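Local coordinates for protein hypothetical methylmalonyl-CoA decarboxylase alpha subunit (Sulfolobus tokodaii, PDB 1X0U) that is of unestablished function but carries a carboxyl transferase domain of the ClpP/crotonase superfamily and assembles as a complex of six chains, at residues 59-65 against 110-114; 97-101 against 133-137; 429-435 against 470-476. The contacts are given in a common frame with arbitrary orientation. Numbering follows the deposited sequence.

Contact 1: residues 59-65 against 110-114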
ATOM      1  N   MET A  59       7.610 -28.847 -21.295  1.00 18.66           N
ATOM      2  CA  MET A  59       8.611 -28.749 -22.360  1.00 17.95           C
ATOM      3  C   MET A  59       9.454 -30.004 -22.475  1.00 17.39           C
ATOM      4  O   MET A  59      10.674 -29.934 -22.583  1.00 17.61           O
ATOM      5  CB  MET A  59       9.517 -27.541 -22.119  1.00 17.34           C
ATOM      6  CG  MET A  59       8.825 -26.202 -22.323  1.00 17.95           C
ATOM      7  SD  MET A  59       9.639 -24.856 -21.439  1.00 22.95           S
ATOM      8  CE  MET A  59      10.914 -24.331 -22.606  1.00 19.42           C
ATOM      9  N   THR A  60       8.793 -31.154 -22.466  1.00 17.65           N
ATOM     10  CA  THR A  60       9.483 -32.435 -22.559  1.00 20.27           C
ATOM     11  C   THR A  60      10.145 -32.720 -23.907  1.00 20.36           C
ATOM     12  O   THR A  60      11.184 -33.378 -23.960  1.00 21.27           O
ATOM     13  CB  THR A  60       8.526 -33.596 -22.213  1.00 21.41           C
ATOM     14  OG1 THR A  60       8.718 -34.678 -23.135  1.00 24.20           O
ATOM     15  CG2 THR A  60       7.094 -33.130 -22.252  1.00 19.26           C
ATOM     16  N   PHE A  61       9.561 -32.229 -24.997  1.00 20.50           N
ATOM     17  CA  PHE A  61      10.146 -32.468 -26.310  1.00 19.70           C
ATOM     18  C   PHE A  61      11.022 -31.319 -26.800  1.00 19.78           C
ATOM     19  O   PHE A  61      11.697 -31.447 -27.820  1.00 19.64           O
ATOM     20  CB  PHE A  61       9.053 -32.750 -27.339  1.00 20.64           C
ATOM     21  CG  PHE A  61       8.394 -34.093 -27.180  1.00 22.33           C
ATOM     22  CD1 PHE A  61       7.028 -34.188 -26.926  1.00 23.76           C
ATOM     23  CD2 PHE A  61       9.129 -35.266 -27.324  1.00 22.87           C
ATOM     24  CE1 PHE A  61       6.401 -35.432 -26.822  1.00 24.29           C
ATOM     25  CE2 PHE A  61       8.509 -36.516 -27.223  1.00 25.22           C
ATOM     26  CZ  PHE A  61       7.142 -36.596 -26.973  1.00 22.74           C
ATOM     27  N   ALA A  62      11.026 -30.207 -26.071  1.00 18.93           N
ATOM     28  CA  ALA A  62      11.819 -29.042 -26.460  1.00 20.07           C
ATOM     29  C   ALA A  62      13.265 -29.404 -26.777  1.00 19.90           C
ATOM     30  O   ALA A  62      13.939 -30.037 -25.975  1.00 20.97           O
ATOM     31  CB  ALA A  62      11.775 -27.993 -25.360  1.00 20.42           C
ATOM     32  N   THR A  63      13.739 -28.989 -27.949  1.00 19.74           N
ATOM     33  CA  THR A  63      15.109 -29.285 -28.379  1.00 20.81           C
ATOM     34  C   THR A  63      15.968 -28.042 -28.560  1.00 19.91           C
ATOM     35  O   THR A  63      15.496 -26.911 -28.436  1.00 19.92           O
ATOM     36  CB  THR A  63      15.126 -30.051 -29.728  1.00 20.10           C
ATOM     37  OG1 THR A  63      14.213 -29.426 -30.638  1.00 20.98           O
ATOM     38  CG2 THR A  63      14.730 -31.502 -29.538  1.00 20.04           C
ATOM     39  N   THR A  64      17.244 -28.262 -28.858  1.00 19.99           N
ATOM     40  CA  THR A  64      18.163 -27.155 -29.086  1.00 19.90           C
ATOM     41  C   THR A  64      17.890 -26.582 -30.469  1.00 21.43           C
ATOM     42  O   THR A  64      17.393 -27.282 -31.348  1.00 19.24           O
ATOM     43  CB  THR A  64      19.626 -27.606 -29.036  1.00 18.89           C
ATOM     44  OG1 THR A  64      20.466 -26.497 -29.375  1.00 16.76           O
ATOM     45  CG2 THR A  64      19.874 -28.749 -30.021  1.00 14.60           C
ATOM     46  N   ARG A  65      18.214 -25.306 -30.648  1.00 25.14           N
ATOM     47  CA  ARG A  65      18.013 -24.624 -31.920  1.00 26.83           C
ATOM     48  C   ARG A  65      19.355 -24.248 -32.528  1.00 28.38           C
ATOM     49  O   ARG A  65      19.411 -23.674 -33.618  1.00 30.37           O
ATOM     50  CB  ARG A  65      17.189 -23.356 -31.716  1.00 26.41           C
ATOM     51  CG  ARG A  65      15.835 -23.599 -31.091  1.00 29.57           C
ATOM     52  CD  ARG A  65      15.129 -22.296 -30.871  1.00 29.46           C
ATOM     53  NE  ARG A  65      13.854 -22.449 -30.184  1.00 30.14           N
ATOM     54  CZ  ARG A  65      13.006 -21.447 -29.980  1.00 28.12           C
ATOM     55  NH1 ARG A  65      13.308 -20.232 -30.416  1.00 26.52           N
ATOM     56  NH2 ARG A  65      11.863 -21.652 -29.342  1.00 26.60           N
ATOM     57  N   THR A 110      18.217 -23.716 -24.732  1.00 19.31           N
ATOM     58  CA  THR A 110      16.874 -24.260 -24.521  1.00 17.68           C
ATOM     59  C   THR A 110      16.837 -24.961 -23.159  1.00 16.89           C
ATOM     60  O   THR A 110      15.824 -24.935 -22.458  1.00 14.99           O
ATOM     61  CB  THR A 110      16.503 -25.271 -25.631  1.00 18.19           C
ATOM     62  OG1 THR A 110      16.558 -24.612 -26.902  1.00 18.48           O
ATOM     63  CG2 THR A 110      15.096 -25.829 -25.415  1.00 17.28           C
ATOM     64  N   HIS A 111      17.961 -25.580 -22.808  1.00 16.21           N
ATOM     65  CA  HIS A 111      18.141 -26.287 -21.536  1.00 16.70           C
ATOM     66  C   HIS A 111      17.932 -25.284 -20.395  1.00 14.93           C
ATOM     67  O   HIS A 111      17.205 -25.552 -19.442  1.00 13.81           O
ATOM     68  CB  HIS A 111      19.556 -26.883 -21.508  1.00 15.49           C
ATOM     69  CG  HIS A 111      19.932 -27.563 -20.228  1.00 16.02           C
ATOM     70  ND1 HIS A 111      20.531 -28.804 -20.205  1.00 16.33           N
ATOM     71  CD2 HIS A 111      19.913 -27.132 -18.943  1.00 15.18           C
ATOM     72  CE1 HIS A 111      20.871 -29.105 -18.965  1.00 14.28           C
ATOM     73  NE2 HIS A 111      20.507 -28.107 -18.179  1.00 14.87           N
ATOM     74  N   ALA A 112      18.554 -24.119 -20.519  1.00 15.34           N
ATOM     75  CA  ALA A 112      18.422 -23.071 -19.517  1.00 15.62           C
ATOM     76  C   ALA A 112      16.987 -22.547 -19.411  1.00 15.32           C
ATOM     77  O   ALA A 112      16.443 -22.431 -18.308  1.00 14.56           O
ATOM     78  CB  ALA A 112      19.373 -21.927 -19.830  1.00 12.95           C
ATOM     79  N   ASN A 113      16.368 -22.233 -20.544  1.00 14.48           N
ATOM     80  CA  ASN A 113      14.999 -21.713 -20.514  1.00 15.07           C
ATOM     81  C   ASN A 113      13.987 -22.661 -19.870  1.00 14.25           C
ATOM     82  O   ASN A 113      12.998 -22.208 -19.287  1.00 13.32           O
ATOM     83  CB  ASN A 113      14.541 -21.317 -21.923  1.00 15.81           C
ATOM     84  CG  ASN A 113      15.415 -20.228 -22.523  1.00 19.65           C
ATOM     85  OD1 ASN A 113      15.885 -19.343 -21.809  1.00 20.75           O
ATOM     86  ND2 ASN A 113      15.632 -20.282 -23.834  1.00 21.22           N
ATOM     87  N   LYS A 114      14.216 -23.970 -19.972  1.00 12.72           N
ATOM     88  CA  LYS A 114      13.305 -24.921 -19.335  1.00 13.13           C
ATOM     89  C   LYS A 114      13.419 -24.763 -17.817  1.00 13.55           C
ATOM     90  O   LYS A 114      12.422 -24.780 -17.099  1.00 12.08           O
ATOM     91  CB  LYS A 114      13.648 -26.354 -19.727  1.00 13.55           C
ATOM     92  CG  LYS A 114      13.382 -26.678 -21.201  1.00 15.04           C
ATOM     93  CD  LYS A 114      13.675 -28.142 -21.509  1.00 12.91           C
ATOM     94  CE  LYS A 114      12.698 -29.062 -20.775  1.00 11.59           C
ATOM     95  NZ  LYS A 114      13.030 -30.509 -20.963  1.00 11.91           N
TER
HETATM   96  O   HOH W   1      19.911 -25.361 -26.579  1.00 29.15           O
HETATM   97  O   HOH W   2      18.628 -23.550 -28.208  1.00 20.27           O

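Contact 2: residues 97-101 against 133-137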
ATOM      1  N   ALA A  97      15.954 -31.861 -13.245  1.00 10.87           N
ATOM      2  CA  ALA A  97      16.953 -32.905 -13.093  1.00 10.08           C
ATOM      3  C   ALA A  97      17.701 -32.954 -14.408  1.00  9.81           C
ATOM      4  O   ALA A  97      17.128 -33.298 -15.441  1.00  7.34           O
ATOM      5  CB  ALA A  97      16.277 -34.242 -12.814  1.00  6.09           C
ATOM      6  N   GLN A  98      18.968 -32.567 -14.371  1.00 10.42           N
ATOM      7  CA  GLN A  98      19.783 -32.574 -15.568  1.00 11.52           C
ATOM      8  C   GLN A  98      20.159 -34.014 -15.898  1.00 14.29           C
ATOM      9  O   GLN A  98      20.431 -34.820 -15.006  1.00 13.53           O
ATOM     10  CB  GLN A  98      21.028 -31.711 -15.353  1.00 12.07           C
ATOM     11  CG  GLN A  98      20.701 -30.236 -15.130  1.00 10.52           C
ATOM     12  CD  GLN A  98      21.927 -29.397 -14.827  1.00 11.54           C
ATOM     13  OE1 GLN A  98      22.689 -29.695 -13.901  1.00 11.44           O
ATOM     14  NE2 GLN A  98      22.121 -28.333 -15.599  1.00 11.68           N
ATOM     15  N   ASP A  99      20.139 -34.342 -17.183  1.00 15.23           N
ATOM     16  CA  ASP A  99      20.471 -35.686 -17.636  1.00 16.83           C
ATOM     17  C   ASP A  99      21.886 -35.679 -18.191  1.00 17.16           C
ATOM     18  O   ASP A  99      22.120 -35.192 -19.299  1.00 16.47           O
ATOM     19  CB  ASP A  99      19.501 -36.126 -18.724  1.00 16.69           C
ATOM     20  CG  ASP A  99      19.611 -37.595 -19.031  1.00 17.29           C
ATOM     21  OD1 ASP A  99      20.696 -38.166 -18.792  1.00 17.80           O
ATOM     22  OD2 ASP A  99      18.619 -38.169 -19.516  1.00 16.04           O
ATOM     23  N   PHE A 100      22.825 -36.224 -17.420  1.00 16.29           N
ATOM     24  CA  PHE A 100      24.226 -36.259 -17.822  1.00 15.57           C
ATOM     25  C   PHE A 100      24.468 -37.019 -19.128  1.00 16.25           C
ATOM     26  O   PHE A 100      25.484 -36.805 -19.787  1.00 15.01           O
ATOM     27  CB  PHE A 100      25.090 -36.879 -16.709  1.00 14.63           C
ATOM     28  CG  PHE A 100      26.572 -36.804 -16.982  1.00 13.70           C
ATOM     29  CD1 PHE A 100      27.271 -35.612 -16.795  1.00 12.59           C
ATOM     30  CD2 PHE A 100      27.254 -37.902 -17.498  1.00 13.56           C
ATOM     31  CE1 PHE A 100      28.626 -35.511 -17.121  1.00 12.88           C
ATOM     32  CE2 PHE A 100      28.612 -37.813 -17.829  1.00 13.81           C
ATOM     33  CZ  PHE A 100      29.300 -36.615 -17.642  1.00 11.62           C
ATOM     34  N   THR A 101      23.538 -37.893 -19.504  1.00 16.50           N
ATOM     35  CA  THR A 101      23.696 -38.677 -20.727  1.00 19.29           C
ATOM     36  C   THR A 101      23.421 -37.863 -21.983  1.00 19.81           C
ATOM     37  O   THR A 101      23.674 -38.322 -23.095  1.00 20.76           O
ATOM     38  CB  THR A 101      22.768 -39.910 -20.753  1.00 19.48           C
ATOM     39  OG1 THR A 101      21.417 -39.492 -20.982  1.00 20.10           O
ATOM     40  CG2 THR A 101      22.853 -40.668 -19.431  1.00 20.99           C
ATOM     41  N   ASN A 133      21.271 -31.289  -9.831  1.00 11.43           N
ATOM     42  CA  ASN A 133      22.350 -31.021 -10.774  1.00 11.36           C
ATOM     43  C   ASN A 133      23.196 -32.227 -11.178  1.00 11.85           C
ATOM     44  O   ASN A 133      23.479 -33.097 -10.364  1.00 13.83           O
ATOM     45  CB  ASN A 133      23.254 -29.928 -10.202  1.00 12.69           C
ATOM     46  CG  ASN A 133      22.619 -28.549 -10.279  1.00 15.97           C
ATOM     47  OD1 ASN A 133      21.498 -28.330  -9.793  1.00 16.03           O
ATOM     48  ND2 ASN A 133      23.332 -27.610 -10.896  1.00 11.93           N
ATOM     49  N   ASP A 134      23.596 -32.252 -12.446  1.00 13.13           N
ATOM     50  CA  ASP A 134      24.430 -33.315 -13.010  1.00 14.22           C
ATOM     51  C   ASP A 134      24.841 -32.795 -14.382  1.00 15.48           C
ATOM     52  O   ASP A 134      24.449 -33.334 -15.422  1.00 15.30           O
ATOM     53  CB  ASP A 134      23.638 -34.617 -13.159  1.00 10.77           C
ATOM     54  CG  ASP A 134      24.537 -35.839 -13.250  1.00 13.53           C
ATOM     55  OD1 ASP A 134      25.767 -35.660 -13.438  1.00 10.35           O
ATOM     56  OD2 ASP A 134      24.016 -36.978 -13.137  1.00 10.11           O
ATOM     57  N   SER A 135      25.625 -31.724 -14.366  1.00 16.84           N
ATOM     58  CA  SER A 135      26.071 -31.069 -15.583  1.00 17.54           C
ATOM     59  C   SER A 135      27.558 -30.782 -15.567  1.00 18.39           C
ATOM     60  O   SER A 135      28.084 -30.309 -14.570  1.00 18.31           O
ATOM     61  CB  SER A 135      25.312 -29.748 -15.756  1.00 17.11           C
ATOM     62  OG  SER A 135      25.803 -28.999 -16.860  1.00 20.43           O
ATOM     63  N   GLY A 136      28.228 -31.059 -16.684  1.00 17.70           N
ATOM     64  CA  GLY A 136      29.650 -30.789 -16.768  1.00 18.62           C
ATOM     65  C   GLY A 136      29.883 -29.292 -16.870  1.00 19.70           C
ATOM     66  O   GLY A 136      30.968 -28.796 -16.561  1.00 21.96           O
ATOM     67  N   GLY A 137      28.858 -28.562 -17.303  1.00 19.48           N
ATOM     68  CA  GLY A 137      28.995 -27.121 -17.421  1.00 18.45           C
ATOM     69  C   GLY A 137      28.308 -26.526 -18.631  1.00 18.31           C
ATOM     70  O   GLY A 137      27.332 -27.076 -19.139  1.00 18.86           O
TER
HETATM   71  O   HOH W   3      21.902 -37.060 -14.849  1.00 22.05           O

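Contact 3: residues 429-435 against 470-476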
ATOM      1  N   ALA A 429      18.706 -17.045  31.287  1.00 16.77           N
ATOM      2  CA  ALA A 429      20.035 -17.522  31.641  1.00 15.24           C
ATOM      3  C   ALA A 429      20.011 -18.619  32.709  1.00 14.83           C
ATOM      4  O   ALA A 429      19.187 -18.616  33.628  1.00 14.41           O
ATOM      5  CB  ALA A 429      20.909 -16.351  32.103  1.00 14.94           C
ATOM      6  N   TRP A 430      20.918 -19.572  32.556  1.00 15.64           N
ATOM      7  CA  TRP A 430      21.053 -20.669  33.494  1.00 14.02           C
ATOM      8  C   TRP A 430      21.889 -20.152  34.660  1.00 14.52           C
ATOM      9  O   TRP A 430      22.602 -19.154  34.524  1.00 14.11           O
ATOM     10  CB  TRP A 430      21.783 -21.841  32.837  1.00 13.25           C
ATOM     11  CG  TRP A 430      20.963 -22.640  31.881  1.00 12.35           C
ATOM     12  CD1 TRP A 430      19.721 -22.328  31.391  1.00 12.75           C
ATOM     13  CD2 TRP A 430      21.339 -23.879  31.265  1.00 13.14           C
ATOM     14  NE1 TRP A 430      19.305 -23.296  30.505  1.00 11.70           N
ATOM     15  CE2 TRP A 430      20.276 -24.257  30.408  1.00 11.92           C
ATOM     16  CE3 TRP A 430      22.473 -24.703  31.351  1.00 13.85           C
ATOM     17  CZ2 TRP A 430      20.315 -25.430  29.645  1.00 10.27           C
ATOM     18  CZ3 TRP A 430      22.510 -25.875  30.586  1.00 12.95           C
ATOM     19  CH2 TRP A 430      21.435 -26.223  29.743  1.00 11.40           C
ATOM     20  N   PRO A 431      21.818 -20.829  35.820  1.00 14.93           N
ATOM     21  CA  PRO A 431      22.597 -20.388  36.981  1.00 14.13           C
ATOM     22  C   PRO A 431      24.094 -20.377  36.662  1.00 13.40           C
ATOM     23  O   PRO A 431      24.869 -19.668  37.293  1.00 12.32           O
ATOM     24  CB  PRO A 431      22.245 -21.425  38.051  1.00 14.73           C
ATOM     25  CG  PRO A 431      20.871 -21.901  37.648  1.00 14.12           C
ATOM     26  CD  PRO A 431      20.998 -22.010  36.149  1.00 14.87           C
ATOM     27  N   THR A 432      24.488 -21.164  35.667  1.00 13.50           N
ATOM     28  CA  THR A 432      25.889 -21.282  35.269  1.00 14.26           C
ATOM     29  C   THR A 432      26.367 -20.217  34.278  1.00 14.68           C
ATOM     30  O   THR A 432      27.549 -20.169  33.918  1.00 14.20           O
ATOM     31  CB  THR A 432      26.157 -22.662  34.646  1.00 15.66           C
ATOM     32  OG1 THR A 432      25.169 -22.933  33.639  1.00 14.78           O
ATOM     33  CG2 THR A 432      26.098 -23.752  35.716  1.00 15.81           C
ATOM     34  N   ALA A 433      25.459 -19.356  33.846  1.00 15.02           N
ATOM     35  CA  ALA A 433      25.811 -18.322  32.885  1.00 14.83           C
ATOM     36  C   ALA A 433      26.652 -17.211  33.492  1.00 16.41           C
ATOM     37  O   ALA A 433      26.396 -16.764  34.608  1.00 17.35           O
ATOM     38  CB  ALA A 433      24.548 -17.736  32.280  1.00 16.01           C
ATOM     39  N   GLU A 434      27.679 -16.787  32.764  1.00 16.58           N
ATOM     40  CA  GLU A 434      28.514 -15.678  33.200  1.00 16.38           C
ATOM     41  C   GLU A 434      28.585 -14.687  32.050  1.00 16.94           C
ATOM     42  O   GLU A 434      29.111 -14.990  30.974  1.00 16.24           O
ATOM     43  CB  GLU A 434      29.926 -16.121  33.610  1.00 17.09           C
ATOM     44  CG  GLU A 434      30.379 -17.480  33.155  1.00 19.35           C
ATOM     45  CD  GLU A 434      31.688 -17.887  33.829  1.00 21.92           C
ATOM     46  OE1 GLU A 434      32.705 -17.176  33.652  1.00 20.58           O
ATOM     47  OE2 GLU A 434      31.695 -18.914  34.546  1.00 24.50           O
ATOM     48  N   ILE A 435      28.028 -13.508  32.287  1.00 16.76           N
ATOM     49  CA  ILE A 435      27.988 -12.449  31.289  1.00 16.60           C
ATOM     50  C   ILE A 435      29.054 -11.431  31.675  1.00 16.89           C
ATOM     51  O   ILE A 435      29.040 -10.895  32.780  1.00 16.96           O
ATOM     52  CB  ILE A 435      26.585 -11.805  31.271  1.00 16.44           C
ATOM     53  CG1 ILE A 435      25.544 -12.890  30.997  1.00 14.92           C
ATOM     54  CG2 ILE A 435      26.508 -10.707  30.214  1.00 15.26           C
ATOM     55  CD1 ILE A 435      24.117 -12.476  31.262  1.00 16.23           C
ATOM     56  N   ARG A 470      34.921 -12.387  39.476  1.00 32.04           N
ATOM     57  CA  ARG A 470      34.006 -13.464  39.109  1.00 32.65           C
ATOM     58  C   ARG A 470      32.774 -13.657  39.989  1.00 33.14           C
ATOM     59  O   ARG A 470      31.680 -13.870  39.474  1.00 32.24           O
ATOM     60  CB  ARG A 470      34.765 -14.788  38.990  1.00 32.41           C
ATOM     61  CG  ARG A 470      35.703 -14.849  37.795  1.00 33.01           C
ATOM     62  CD  ARG A 470      36.312 -16.227  37.633  1.00 32.40           C
ATOM     63  NE  ARG A 470      35.291 -17.256  37.457  1.00 35.21           N
ATOM     64  CZ  ARG A 470      34.625 -17.486  36.329  1.00 33.55           C
ATOM     65  NH1 ARG A 470      34.868 -16.762  35.246  1.00 33.44           N
ATOM     66  NH2 ARG A 470      33.706 -18.441  36.292  1.00 34.14           N
ATOM     67  N   LYS A 471      32.919 -13.603  41.308  1.00 35.22           N
ATOM     68  CA  LYS A 471      31.725 -13.782  42.130  1.00 37.30           C
ATOM     69  C   LYS A 471      30.900 -12.507  42.066  1.00 35.54           C
ATOM     70  O   LYS A 471      29.699 -12.513  42.317  1.00 35.79           O
ATOM     71  CB  LYS A 471      32.070 -14.110  43.582  1.00 39.64           C
ATOM     72  CG  LYS A 471      32.760 -13.003  44.345  1.00 43.36           C
ATOM     73  CD  LYS A 471      34.268 -13.054  44.154  1.00 46.59           C
ATOM     74  CE  LYS A 471      35.003 -12.559  45.408  1.00 48.15           C
ATOM     75  NZ  LYS A 471      34.651 -11.154  45.760  1.00 49.10           N
ATOM     76  N   LEU A 472      31.559 -11.416  41.700  1.00 35.10           N
ATOM     77  CA  LEU A 472      30.910 -10.117  41.573  1.00 34.36           C
ATOM     78  C   LEU A 472      30.087 -10.033  40.276  1.00 33.05           C
ATOM     79  O   LEU A 472      28.935  -9.595  40.292  1.00 32.59           O
ATOM     80  CB  LEU A 472      31.977  -9.013  41.582  1.00 35.44           C
ATOM     81  CG  LEU A 472      31.700  -7.723  42.358  1.00 37.30           C
ATOM     82  CD1 LEU A 472      31.554  -8.040  43.843  1.00 36.67           C
ATOM     83  CD2 LEU A 472      32.844  -6.743  42.143  1.00 37.27           C
ATOM     84  N   PHE A 473      30.673 -10.473  39.159  1.00 31.98           N
ATOM     85  CA  PHE A 473      29.994 -10.404  37.862  1.00 30.76           C
ATOM     86  C   PHE A 473      29.954 -11.681  37.007  1.00 30.55           C
ATOM     87  O   PHE A 473      29.151 -11.779  36.081  1.00 31.86           O
ATOM     88  CB  PHE A 473      30.619  -9.282  37.037  1.00 29.09           C
ATOM     89  CG  PHE A 473      30.748  -7.986  37.781  1.00 27.37           C
ATOM     90  CD1 PHE A 473      29.621  -7.254  38.130  1.00 26.96           C
ATOM     91  CD2 PHE A 473      31.999  -7.509  38.152  1.00 26.09           C
ATOM     92  CE1 PHE A 473      29.741  -6.063  38.838  1.00 26.95           C
ATOM     93  CE2 PHE A 473      32.129  -6.318  38.860  1.00 25.75           C
ATOM     94  CZ  PHE A 473      31.000  -5.595  39.205  1.00 24.63           C
ATOM     95  N   ALA A 474      30.824 -12.648  37.280  1.00 30.72           N
ATOM     96  CA  ALA A 474      30.816 -13.880  36.496  1.00 31.08           C
ATOM     97  C   ALA A 474      29.589 -14.684  36.902  1.00 30.92           C
ATOM     98  O   ALA A 474      29.700 -15.795  37.417  1.00 31.37           O
ATOM     99  CB  ALA A 474      32.084 -14.692  36.745  1.00 31.18           C
ATOM    100  N   ASN A 475      28.421 -14.095  36.665  1.00 30.10           N
ATOM    101  CA  ASN A 475      27.143 -14.701  37.003  1.00 29.05           C
ATOM    102  C   ASN A 475      26.074 -14.061  36.119  1.00 28.42           C
ATOM    103  O   ASN A 475      26.375 -13.186  35.308  1.00 30.36           O
ATOM    104  CB  ASN A 475      26.831 -14.438  38.472  1.00 29.96           C
ATOM    105  CG  ASN A 475      26.929 -12.969  38.825  1.00 32.15           C
ATOM    106  OD1 ASN A 475      26.137 -12.150  38.355  1.00 34.44           O
ATOM    107  ND2 ASN A 475      27.911 -12.625  39.645  1.00 33.74           N
ATOM    108  N   PRO A 476      24.813 -14.489  36.261  1.00 25.40           N
ATOM    109  CA  PRO A 476      23.770 -13.893  35.424  1.00 23.72           C
ATOM    110  C   PRO A 476      22.869 -12.935  36.188  1.00 21.81           C
ATOM    111  O   PRO A 476      22.003 -12.297  35.601  1.00 21.29           O
ATOM    112  CB  PRO A 476      23.000 -15.107  34.954  1.00 23.64           C
ATOM    113  CG  PRO A 476      22.942 -15.909  36.239  1.00 24.35           C
ATOM    114  CD  PRO A 476      24.363 -15.789  36.796  1.00 23.34           C
TER

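Contact 1: residues 59-65 against 110-114
Two faces of one threonine and the aliphatic part of one lysine bring the loop 59-65 onto the first turns of helix 109-125. Thr110 adopts the m rotamer, in which OG1 donates a hydrogen bond to Thr63 O (3.0 Å) while CG2 lies 4.0 Å from Ala62 CB. The same hydroxyl accepts from a water at 2.7 Å from Thr110 OG1, and this water in turn accepts from Arg65 N (3.0 Å). A second water accepts from Thr110 N (3.0 Å) and Thr64 OG1 (3.1 Å), so an amide of the first helical turn, which has no partner within the helix, is satisfied through solvent; Thr64 OG1 is also hydrogen-bonded to Ala66 N and Glu142.

One helical turn on, Met59 and Lys114 lie alongside each other. Met59 (m, t, p) turns its terminal methyl to the aliphatic part of the lysine, with Met59 CE 3.7 Å from Lys114 CG. Lys114 is trans at chi2 and chi4 and kinks at chi3 (p), and its NZ is hydrogen-bonded to Val81 O and Gly78 O.

Arg65, trans from chi2 to chi4, reaches Lys482 O of a second subunit and forms a salt bridge with Glu109 of a third. The loop thus lies between helix 109-125, whose Lys114 also touches strand 81-88, and the second subunit, while Phe61, pointing away from the helix, packs on helix 8-23.

Contact 2: residues 97-101 against 133-137
This is a polar contact at the carboxyl ends of two neighbouring parallel strands, 91-98 and 129-133, where both strands of the seven-stranded sheet of the N-terminal half run out into loops. The backbone bonding of Gln98 with Ile132 is joined by a side-chain bond: Gln98 OE1 accepts from Asp134 N (3.1 Å, nearly linear), and Gln98 NE2 is held by His111. A water continues the connection, donating to Gln98 O (2.7 Å) and Asp134 OD2 (2.7 Å) and accepting from Phe100 N (2.9 Å).

Asp134 is an electrostatic hub, forming salt bridges with Lys39 and Arg45. Phe100 CB lies 3.6 Å from Asp134 OD1, and the same Lys39 makes a cation-pi contact with the ring. Each departing loop is shaped by a local turn: Asp99 OD1 accepts from Thr101 N (2.9 Å) in an Asx turn, and Ser135 OG from Gly137 N (3.1 Å) in an ST turn. Gly137 has backbone angles at which a CB would collide with the preceding carbonyl.

Helix 109-125 connects the two adjacent parallel strands in a beta-alpha-beta crossover; hairpin 81-88/91-98 followed by this helix is a beta-beta-alpha unit, the repeat from which the crotonase fold is built.

Contact 3: residues 429-435 against 470-476
Most striking here is how closely two backbones approach with so little conventional hydrogen bonding: the CA atoms of Glu434 and Asn475 are 4.2 Å apart, yet the one backbone bond across the gap, Ile435 N to Asn475 O, is weak at 3.5 Å. Pro476 explains part of this. Its nitrogen has no hydrogen to offer Ala433 O, 3.2 Å from Pro476 N, and that carbonyl receives instead a CA-H...O contact from Asn475 CA (3.2 Å).

The proline ring compensates by apolar packing, with Pro476 CB 3.7 Å from Ala429 CB and 4.1 Å from Ala433 CB. It fits against the type I turn from Trp430 to Ala433, closed by Ala433 N to Trp430 O (2.9 Å). At the other edge of the contact, Glu434 and Arg470 form a two-pronged salt bridge, Arg470 NH1 to Glu434 OE1 and Arg470 NH2 to Glu434 OE2, both 2.7 Å. The chi1 of Glu434 lies between wells at 17°, and Glu434 OE1 is also bonded to Tyr410.

After helix 463-473 comes an inverse gamma turn centred on Ala474, and Asn475 OD1 caps Trp478 N. The result is two consecutive helices, 463-473 and 477-481, joined by a short linker whose asparagine caps the start of the second, packed against the start of strand 434-436 in the C-terminal half of the carboxyl transferase fold.

How the contacts relate
Contacts 1 and 2 are neighbours, centres 14 Å apart, and touch through a probable hydrogen bond between His111 and Gln98; strand 91-98 and helix 109-125 follow each other in the chain. Contact 3 lies on the opposite side of the chain's centre, 63 Å from contact 1 and 55 Å from contact 2, centre to centre, in the half built around the second seven-stranded sheet. Contacts 1 and 3 are buried and border other subunits; contact 2 is only partly buried and is touched by no other chain. Their chemistry follows: hydroxyl, water and aliphatic packing in contact 1, a glutamine amide and a water in contact 2, with Asp134 charge-balanced from outside, proline packing with a salt bridge in contact 3.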